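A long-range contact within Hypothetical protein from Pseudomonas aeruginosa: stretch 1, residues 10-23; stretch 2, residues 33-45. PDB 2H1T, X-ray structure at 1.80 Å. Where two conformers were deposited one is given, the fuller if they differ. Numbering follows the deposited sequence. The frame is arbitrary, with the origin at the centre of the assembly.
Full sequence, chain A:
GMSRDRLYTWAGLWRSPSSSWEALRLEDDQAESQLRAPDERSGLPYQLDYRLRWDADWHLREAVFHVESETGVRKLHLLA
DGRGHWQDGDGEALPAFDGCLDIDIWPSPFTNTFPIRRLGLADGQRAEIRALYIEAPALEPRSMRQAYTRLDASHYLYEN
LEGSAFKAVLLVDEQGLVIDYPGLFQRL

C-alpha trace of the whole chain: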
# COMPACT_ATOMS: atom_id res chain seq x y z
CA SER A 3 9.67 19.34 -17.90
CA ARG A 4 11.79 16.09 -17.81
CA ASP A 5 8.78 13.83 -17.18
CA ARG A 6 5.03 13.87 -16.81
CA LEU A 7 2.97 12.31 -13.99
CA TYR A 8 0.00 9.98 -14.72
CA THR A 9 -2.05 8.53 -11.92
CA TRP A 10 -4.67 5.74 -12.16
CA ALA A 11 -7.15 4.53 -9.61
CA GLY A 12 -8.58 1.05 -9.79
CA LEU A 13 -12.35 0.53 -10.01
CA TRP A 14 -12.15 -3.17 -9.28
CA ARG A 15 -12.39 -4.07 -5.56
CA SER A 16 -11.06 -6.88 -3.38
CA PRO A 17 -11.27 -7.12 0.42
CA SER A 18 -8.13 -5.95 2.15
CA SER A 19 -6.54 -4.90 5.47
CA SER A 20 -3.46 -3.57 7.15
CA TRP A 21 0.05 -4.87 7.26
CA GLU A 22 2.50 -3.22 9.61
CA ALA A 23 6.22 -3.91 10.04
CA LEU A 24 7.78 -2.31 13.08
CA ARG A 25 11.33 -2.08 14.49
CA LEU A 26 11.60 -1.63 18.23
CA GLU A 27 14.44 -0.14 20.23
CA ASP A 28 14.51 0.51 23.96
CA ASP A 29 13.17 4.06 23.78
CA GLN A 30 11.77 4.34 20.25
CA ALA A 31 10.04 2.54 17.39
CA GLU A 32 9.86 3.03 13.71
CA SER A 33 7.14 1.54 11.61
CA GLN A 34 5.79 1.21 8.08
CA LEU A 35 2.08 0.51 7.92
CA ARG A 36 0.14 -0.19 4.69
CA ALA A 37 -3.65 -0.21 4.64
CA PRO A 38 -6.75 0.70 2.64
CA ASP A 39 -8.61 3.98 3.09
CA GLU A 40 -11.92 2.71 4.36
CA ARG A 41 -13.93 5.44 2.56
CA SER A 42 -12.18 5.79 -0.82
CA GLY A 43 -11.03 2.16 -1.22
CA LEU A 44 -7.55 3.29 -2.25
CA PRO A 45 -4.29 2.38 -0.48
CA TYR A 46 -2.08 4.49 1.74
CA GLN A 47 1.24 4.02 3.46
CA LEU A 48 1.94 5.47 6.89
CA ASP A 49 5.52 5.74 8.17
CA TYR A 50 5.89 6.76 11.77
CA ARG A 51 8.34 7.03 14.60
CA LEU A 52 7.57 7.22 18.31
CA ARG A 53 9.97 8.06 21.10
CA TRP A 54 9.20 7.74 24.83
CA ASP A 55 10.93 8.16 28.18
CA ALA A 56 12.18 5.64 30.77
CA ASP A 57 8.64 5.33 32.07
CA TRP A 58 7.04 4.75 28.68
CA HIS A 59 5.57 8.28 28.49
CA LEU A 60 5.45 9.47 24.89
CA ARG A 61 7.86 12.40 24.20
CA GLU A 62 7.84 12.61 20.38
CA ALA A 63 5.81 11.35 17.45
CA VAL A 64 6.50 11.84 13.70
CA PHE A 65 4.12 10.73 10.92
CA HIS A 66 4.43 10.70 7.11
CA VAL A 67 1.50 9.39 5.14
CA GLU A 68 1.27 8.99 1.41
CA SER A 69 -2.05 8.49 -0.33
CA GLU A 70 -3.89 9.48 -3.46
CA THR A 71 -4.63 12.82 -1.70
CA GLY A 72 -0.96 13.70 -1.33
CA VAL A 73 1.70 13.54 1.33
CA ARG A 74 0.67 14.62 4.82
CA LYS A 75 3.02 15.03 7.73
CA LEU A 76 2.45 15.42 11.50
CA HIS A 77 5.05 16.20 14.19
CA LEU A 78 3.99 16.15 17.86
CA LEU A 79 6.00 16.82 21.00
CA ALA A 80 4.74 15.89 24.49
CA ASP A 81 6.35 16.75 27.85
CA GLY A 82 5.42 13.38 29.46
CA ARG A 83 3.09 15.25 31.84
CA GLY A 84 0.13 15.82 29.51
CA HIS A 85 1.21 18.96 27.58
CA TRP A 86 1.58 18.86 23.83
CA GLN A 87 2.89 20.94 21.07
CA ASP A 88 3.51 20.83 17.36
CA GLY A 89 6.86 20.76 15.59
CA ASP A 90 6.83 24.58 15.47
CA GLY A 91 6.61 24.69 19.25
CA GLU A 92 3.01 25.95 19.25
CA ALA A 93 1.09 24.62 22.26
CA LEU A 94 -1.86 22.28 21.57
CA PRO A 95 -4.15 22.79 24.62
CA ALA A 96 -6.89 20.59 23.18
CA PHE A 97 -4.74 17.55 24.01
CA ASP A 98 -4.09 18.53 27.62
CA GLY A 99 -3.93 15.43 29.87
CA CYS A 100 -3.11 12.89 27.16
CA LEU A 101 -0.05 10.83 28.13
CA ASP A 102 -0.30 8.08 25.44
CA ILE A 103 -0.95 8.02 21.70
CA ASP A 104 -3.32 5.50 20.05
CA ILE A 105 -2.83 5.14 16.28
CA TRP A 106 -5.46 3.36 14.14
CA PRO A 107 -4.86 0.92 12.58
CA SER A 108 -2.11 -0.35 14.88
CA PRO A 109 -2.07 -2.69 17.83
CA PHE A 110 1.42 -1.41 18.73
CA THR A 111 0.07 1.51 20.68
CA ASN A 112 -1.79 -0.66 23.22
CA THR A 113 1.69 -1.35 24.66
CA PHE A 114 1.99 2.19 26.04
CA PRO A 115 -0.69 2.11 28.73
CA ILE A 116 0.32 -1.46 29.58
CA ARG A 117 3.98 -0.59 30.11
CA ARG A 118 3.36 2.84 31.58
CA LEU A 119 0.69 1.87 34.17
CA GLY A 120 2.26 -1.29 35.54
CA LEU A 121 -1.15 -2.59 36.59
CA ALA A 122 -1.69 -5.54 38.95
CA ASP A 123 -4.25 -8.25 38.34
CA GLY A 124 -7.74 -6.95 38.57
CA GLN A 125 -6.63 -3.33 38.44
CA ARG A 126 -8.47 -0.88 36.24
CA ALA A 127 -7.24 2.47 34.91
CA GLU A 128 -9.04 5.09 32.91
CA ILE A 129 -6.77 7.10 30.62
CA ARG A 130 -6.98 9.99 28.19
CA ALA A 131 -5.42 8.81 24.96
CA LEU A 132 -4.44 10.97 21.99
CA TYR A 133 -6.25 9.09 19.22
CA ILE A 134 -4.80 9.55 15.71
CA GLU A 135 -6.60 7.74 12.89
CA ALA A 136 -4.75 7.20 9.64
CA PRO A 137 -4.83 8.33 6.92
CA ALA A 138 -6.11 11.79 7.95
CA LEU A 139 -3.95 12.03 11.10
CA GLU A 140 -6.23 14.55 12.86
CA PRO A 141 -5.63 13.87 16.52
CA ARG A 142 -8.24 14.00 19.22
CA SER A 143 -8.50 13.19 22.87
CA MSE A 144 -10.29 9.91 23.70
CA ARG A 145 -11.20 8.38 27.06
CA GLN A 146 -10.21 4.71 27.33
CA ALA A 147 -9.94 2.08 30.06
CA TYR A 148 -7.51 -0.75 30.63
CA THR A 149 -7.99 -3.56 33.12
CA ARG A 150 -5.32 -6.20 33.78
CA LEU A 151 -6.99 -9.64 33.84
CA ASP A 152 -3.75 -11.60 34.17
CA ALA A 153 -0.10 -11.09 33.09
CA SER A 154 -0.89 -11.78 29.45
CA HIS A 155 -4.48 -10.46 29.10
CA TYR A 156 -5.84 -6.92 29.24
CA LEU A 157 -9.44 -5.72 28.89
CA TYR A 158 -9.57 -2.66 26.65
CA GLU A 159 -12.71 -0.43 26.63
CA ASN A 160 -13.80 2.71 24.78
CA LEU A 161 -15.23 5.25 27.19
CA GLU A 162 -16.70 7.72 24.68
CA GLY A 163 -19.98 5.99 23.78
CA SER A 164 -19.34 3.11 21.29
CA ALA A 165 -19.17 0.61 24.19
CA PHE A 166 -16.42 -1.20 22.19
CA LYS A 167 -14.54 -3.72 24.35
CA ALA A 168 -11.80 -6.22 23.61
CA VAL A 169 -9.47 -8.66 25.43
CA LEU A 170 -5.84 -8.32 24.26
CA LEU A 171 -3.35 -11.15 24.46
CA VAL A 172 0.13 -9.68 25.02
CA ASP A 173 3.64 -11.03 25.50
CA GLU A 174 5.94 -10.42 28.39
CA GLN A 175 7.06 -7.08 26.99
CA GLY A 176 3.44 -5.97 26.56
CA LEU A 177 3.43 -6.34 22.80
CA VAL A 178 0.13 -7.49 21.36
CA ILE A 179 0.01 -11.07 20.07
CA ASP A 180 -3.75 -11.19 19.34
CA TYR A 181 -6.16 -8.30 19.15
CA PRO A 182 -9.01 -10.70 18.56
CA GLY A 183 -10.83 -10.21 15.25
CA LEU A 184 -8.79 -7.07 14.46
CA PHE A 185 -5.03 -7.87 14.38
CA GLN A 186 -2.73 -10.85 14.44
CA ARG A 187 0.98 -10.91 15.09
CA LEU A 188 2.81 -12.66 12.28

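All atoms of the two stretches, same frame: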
# COMPACT_ATOMS: atom_id res chain seq x y z
N TRP A 10 -3.44 6.51 -11.94
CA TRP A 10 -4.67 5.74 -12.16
C TRP A 10 -5.17 5.16 -10.86
O TRP A 10 -4.39 4.63 -10.06
CB TRP A 10 -4.47 4.62 -13.17
CG TRP A 10 -4.14 5.03 -14.56
CD1 TRP A 10 -5.01 5.34 -15.57
CD2 TRP A 10 -2.86 5.06 -15.13
NE1 TRP A 10 -4.31 5.64 -16.74
CE2 TRP A 10 -2.98 5.45 -16.48
CE3 TRP A 10 -1.58 4.84 -14.60
CZ2 TRP A 10 -1.87 5.61 -17.31
CZ3 TRP A 10 -0.48 5.00 -15.44
CH2 TRP A 10 -0.63 5.37 -16.77
N ALA A 11 -6.48 5.22 -10.68
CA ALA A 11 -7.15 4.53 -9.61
C ALA A 11 -7.86 3.30 -10.17
O ALA A 11 -8.53 3.39 -11.21
CB ALA A 11 -8.16 5.50 -8.95
N GLY A 12 -7.77 2.18 -9.48
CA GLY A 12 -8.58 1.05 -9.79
C GLY A 12 -10.05 1.16 -9.39
O GLY A 12 -10.37 1.71 -8.33
N LEU A 13 -10.91 0.57 -10.23
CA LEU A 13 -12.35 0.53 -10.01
C LEU A 13 -12.77 -0.85 -9.54
O LEU A 13 -13.82 -1.02 -8.92
CB LEU A 13 -13.09 0.92 -11.29
CG LEU A 13 -12.73 2.30 -11.84
CD1 LEU A 13 -13.40 2.57 -13.17
CD2 LEU A 13 -13.08 3.37 -10.88
N TRP A 14 -11.94 -1.85 -9.83
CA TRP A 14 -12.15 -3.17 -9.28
C TRP A 14 -11.98 -3.09 -7.75
O TRP A 14 -11.35 -2.17 -7.23
CB TRP A 14 -11.18 -4.18 -9.91
CG TRP A 14 -9.70 -3.85 -9.69
CD1 TRP A 14 -8.92 -2.99 -10.43
CD2 TRP A 14 -8.83 -4.42 -8.69
NE1 TRP A 14 -7.64 -2.95 -9.92
CE2 TRP A 14 -7.54 -3.83 -8.88
CE3 TRP A 14 -9.01 -5.35 -7.66
CZ2 TRP A 14 -6.46 -4.13 -8.06
CZ3 TRP A 14 -7.92 -5.67 -6.85
CH2 TRP A 14 -6.65 -5.06 -7.06
N ARG A 15 -12.56 -4.03 -7.02
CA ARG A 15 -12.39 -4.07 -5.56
C ARG A 15 -12.14 -5.51 -5.11
O ARG A 15 -12.67 -6.46 -5.71
CB ARG A 15 -13.63 -3.51 -4.82
CG ARG A 15 -13.94 -2.02 -5.02
CD ARG A 15 -12.93 -1.20 -4.24
NE ARG A 15 -13.04 0.26 -4.25
CZ ARG A 15 -12.61 1.05 -5.23
NH1 ARG A 15 -12.11 0.56 -6.37
NH2 ARG A 15 -12.68 2.37 -5.08
N SER A 16 -11.30 -5.63 -4.08
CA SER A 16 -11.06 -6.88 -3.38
C SER A 16 -10.94 -6.53 -1.88
O SER A 16 -10.47 -5.45 -1.52
CB SER A 16 -9.78 -7.54 -3.91
OG SER A 16 -9.61 -8.87 -3.43
N PRO A 17 -11.37 -7.45 -1.00
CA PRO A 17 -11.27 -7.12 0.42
C PRO A 17 -9.83 -7.03 0.84
O PRO A 17 -9.02 -7.84 0.40
CB PRO A 17 -11.96 -8.31 1.11
CG PRO A 17 -12.77 -8.96 0.06
CD PRO A 17 -11.99 -8.77 -1.19
N SER A 18 -9.50 -6.05 1.67
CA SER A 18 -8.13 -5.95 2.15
C SER A 18 -8.02 -5.32 3.53
O SER A 18 -9.04 -4.92 4.11
CB SER A 18 -7.24 -5.29 1.11
OG SER A 18 -7.27 -3.87 1.21
N SER A 19 -6.80 -5.29 4.07
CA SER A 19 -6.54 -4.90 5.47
C SER A 19 -5.16 -4.27 5.59
O SER A 19 -4.46 -3.97 4.58
CB SER A 19 -6.68 -6.14 6.39
OG SER A 19 -7.04 -5.84 7.75
N SER A 20 -4.73 -4.14 6.83
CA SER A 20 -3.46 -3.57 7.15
C SER A 20 -2.34 -4.59 7.26
O SER A 20 -2.53 -5.76 7.56
CB SER A 20 -3.56 -2.82 8.48
OG SER A 20 -4.14 -3.61 9.48
N TRP A 21 -1.14 -4.11 7.00
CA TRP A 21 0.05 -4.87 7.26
C TRP A 21 1.03 -3.84 7.80
O TRP A 21 1.26 -2.77 7.17
CB TRP A 21 0.57 -5.51 5.98
CG TRP A 21 2.01 -5.86 6.07
CD1 TRP A 21 2.55 -7.07 6.38
CD2 TRP A 21 3.11 -4.95 5.96
NE1 TRP A 21 3.91 -6.98 6.43
CE2 TRP A 21 4.29 -5.70 6.15
CE3 TRP A 21 3.21 -3.55 5.73
CZ2 TRP A 21 5.57 -5.11 6.11
CZ3 TRP A 21 4.47 -2.95 5.70
CH2 TRP A 21 5.64 -3.73 5.87
N GLU A 22 1.59 -4.14 8.96
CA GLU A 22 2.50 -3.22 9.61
C GLU A 22 3.76 -3.99 10.00
O GLU A 22 3.69 -5.07 10.62
CB GLU A 22 1.83 -2.59 10.86
CG GLU A 22 2.77 -1.74 11.67
CD GLU A 22 2.16 -1.00 12.84
OE1 GLU A 22 1.08 -1.38 13.27
OE2 GLU A 22 2.77 -0.03 13.31
N ALA A 23 4.90 -3.41 9.64
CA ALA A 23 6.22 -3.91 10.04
C ALA A 23 6.93 -2.87 10.90
O ALA A 23 7.20 -1.73 10.46
CB ALA A 23 7.05 -4.25 8.83
N SER A 33 8.09 2.42 12.22
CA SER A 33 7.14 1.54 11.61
C SER A 33 6.68 2.02 10.23
O SER A 33 6.63 3.21 9.95
CB SER A 33 5.93 1.39 12.55
OG SER A 33 4.99 0.50 12.03
N GLN A 34 6.38 1.03 9.38
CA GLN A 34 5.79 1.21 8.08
C GLN A 34 4.50 0.41 8.09
O GLN A 34 4.51 -0.82 8.28
CB GLN A 34 6.70 0.64 6.99
CG GLN A 34 8.00 1.39 6.78
CD GLN A 34 8.51 1.29 5.32
OE1 GLN A 34 8.49 2.28 4.54
NE2 GLN A 34 8.93 0.08 4.93
N LEU A 35 3.40 1.11 7.84
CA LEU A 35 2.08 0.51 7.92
C LEU A 35 1.37 0.72 6.58
O LEU A 35 1.29 1.83 6.07
CB LEU A 35 1.33 1.17 9.10
CG LEU A 35 -0.12 0.84 9.39
CD1 LEU A 35 -0.54 1.36 10.79
CD2 LEU A 35 -1.05 1.39 8.33
N ARG A 36 0.88 -0.34 5.98
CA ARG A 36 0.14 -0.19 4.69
C ARG A 36 -1.27 -0.68 4.91
O ARG A 36 -1.45 -1.71 5.56
CB ARG A 36 0.81 -0.99 3.58
CG ARG A 36 2.27 -0.55 3.34
CD ARG A 36 2.93 -1.35 2.24
NE ARG A 36 4.35 -1.63 2.52
CZ ARG A 36 5.37 -1.46 1.68
NH1 ARG A 36 5.17 -0.94 0.48
NH2 ARG A 36 6.60 -1.79 2.04
N ALA A 37 -2.25 0.03 4.34
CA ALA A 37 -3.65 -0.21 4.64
C ALA A 37 -4.54 0.52 3.63
O ALA A 37 -4.09 1.43 2.94
CB ALA A 37 -4.00 0.23 6.07
N PRO A 38 -5.78 0.05 3.50
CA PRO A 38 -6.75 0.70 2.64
C PRO A 38 -7.46 1.82 3.38
O PRO A 38 -7.77 1.66 4.57
CB PRO A 38 -7.73 -0.42 2.33
CG PRO A 38 -7.71 -1.28 3.56
CD PRO A 38 -6.32 -1.19 4.09
N ASP A 39 -7.68 2.94 2.68
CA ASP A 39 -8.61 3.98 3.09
C ASP A 39 -10.00 3.41 3.03
O ASP A 39 -10.49 3.02 1.96
CB ASP A 39 -8.48 5.19 2.14
CG ASP A 39 -9.34 6.40 2.57
OD1 ASP A 39 -10.56 6.29 2.71
OD2 ASP A 39 -8.77 7.49 2.72
N GLU A 40 -10.66 3.40 4.19
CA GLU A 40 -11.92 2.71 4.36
C GLU A 40 -13.11 3.46 3.73
O GLU A 40 -14.21 2.92 3.66
CB GLU A 40 -12.15 2.43 5.86
CG GLU A 40 -11.05 1.54 6.52
CD GLU A 40 -10.88 1.78 8.03
OE1 GLU A 40 -11.87 1.51 8.76
OE2 GLU A 40 -9.77 2.21 8.49
N ARG A 41 -12.89 4.68 3.24
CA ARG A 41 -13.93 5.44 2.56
C ARG A 41 -13.73 5.43 1.06
O ARG A 41 -14.66 5.17 0.31
CB ARG A 41 -13.93 6.88 3.06
CG ARG A 41 -14.32 6.97 4.53
CD ARG A 41 -14.96 8.31 4.94
NE ARG A 41 -15.65 8.98 3.83
CZ ARG A 41 -16.79 8.58 3.26
NH1 ARG A 41 -17.42 7.46 3.65
NH2 ARG A 41 -17.29 9.30 2.25
N SER A 42 -12.51 5.72 0.62
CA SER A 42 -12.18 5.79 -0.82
C SER A 42 -11.87 4.45 -1.48
O SER A 42 -11.96 4.32 -2.71
CB SER A 42 -10.98 6.72 -1.02
OG SER A 42 -9.74 6.08 -0.76
N GLY A 43 -11.48 3.46 -0.68
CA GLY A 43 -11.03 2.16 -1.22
C GLY A 43 -9.63 2.14 -1.81
O GLY A 43 -9.23 1.16 -2.42
N LEU A 44 -8.87 3.22 -1.66
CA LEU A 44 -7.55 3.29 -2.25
C LEU A 44 -6.48 3.20 -1.15
O LEU A 44 -6.72 3.58 0.01
CB LEU A 44 -7.37 4.59 -3.05
CG LEU A 44 -8.41 4.78 -4.19
CD1 LEU A 44 -8.23 6.15 -4.83
CD2 LEU A 44 -8.27 3.68 -5.23
N PRO A 45 -5.32 2.65 -1.49
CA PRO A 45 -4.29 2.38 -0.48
C PRO A 45 -3.53 3.59 0.03
O PRO A 45 -3.39 4.57 -0.65
CB PRO A 45 -3.31 1.44 -1.20
CG PRO A 45 -3.48 1.74 -2.67
CD PRO A 45 -4.93 2.18 -2.83

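The contact buries 684 Å², summed over both sides, and its backbone core is a short antiparallel ladder: the axes of strands 21-23 and 33-38 approach to 4.7 Å, with 175° between their directions. Two hydrogen-bonded pairs satisfy four amides and four carbonyls. Trp 21 N donates to Arg 36 O (2.8 Å, 159° at the hydrogen) and Arg 36 N returns to Trp 21 O (2.7 Å, 176°); Ala 23 N donates to Gln 34 O (3.0 Å, 166°) and Gln 34 N to Ala 23 O (3.1 Å, 172°). Between them lies the non-hydrogen-bonded pair Glu 22 and Leu 35, whose CA atoms are 4.1 Å apart.

The side chains of Glu 22 and Leu 35 share one face. Glu 22 is extended (chi1 and chi2 both t), which carries its carboxylate to the hydroxyl of Ser 33: OG donates to Glu 22 OE2 at 2.6 Å. Both carboxylate oxygens also have partners elsewhere in the structure, so this buried acid is well satisfied. On the other face Trp 21 reaches the strand with CZ3, which lies 3.4 Å from Arg 36 NE, at the edge of the guanidinium.

Before the ladder, polar bonding across the stretches gives way to packing. Pro 38, which has no amide hydrogen to offer, sets CD 3.4 Å from Ser 19 O and CG 3.5 Å from Ser 18 OG, a hydroxyl bonded elsewhere.

Farther out, Arg 15 NH1 donates to Gly 12 O (2.9 Å) and Trp 14 O (3.0 Å), anchoring the guanidinium, while NH2 makes a weak bond to Ser 42 O (3.2 Å, 127°). Gly 43 suits this site: its phi is 76°, and an ideal CB would clash with Arg 15 NE at 2.6 Å. Nearby, Ala 11 CB meets Leu 44 CD2 at 4.1 Å.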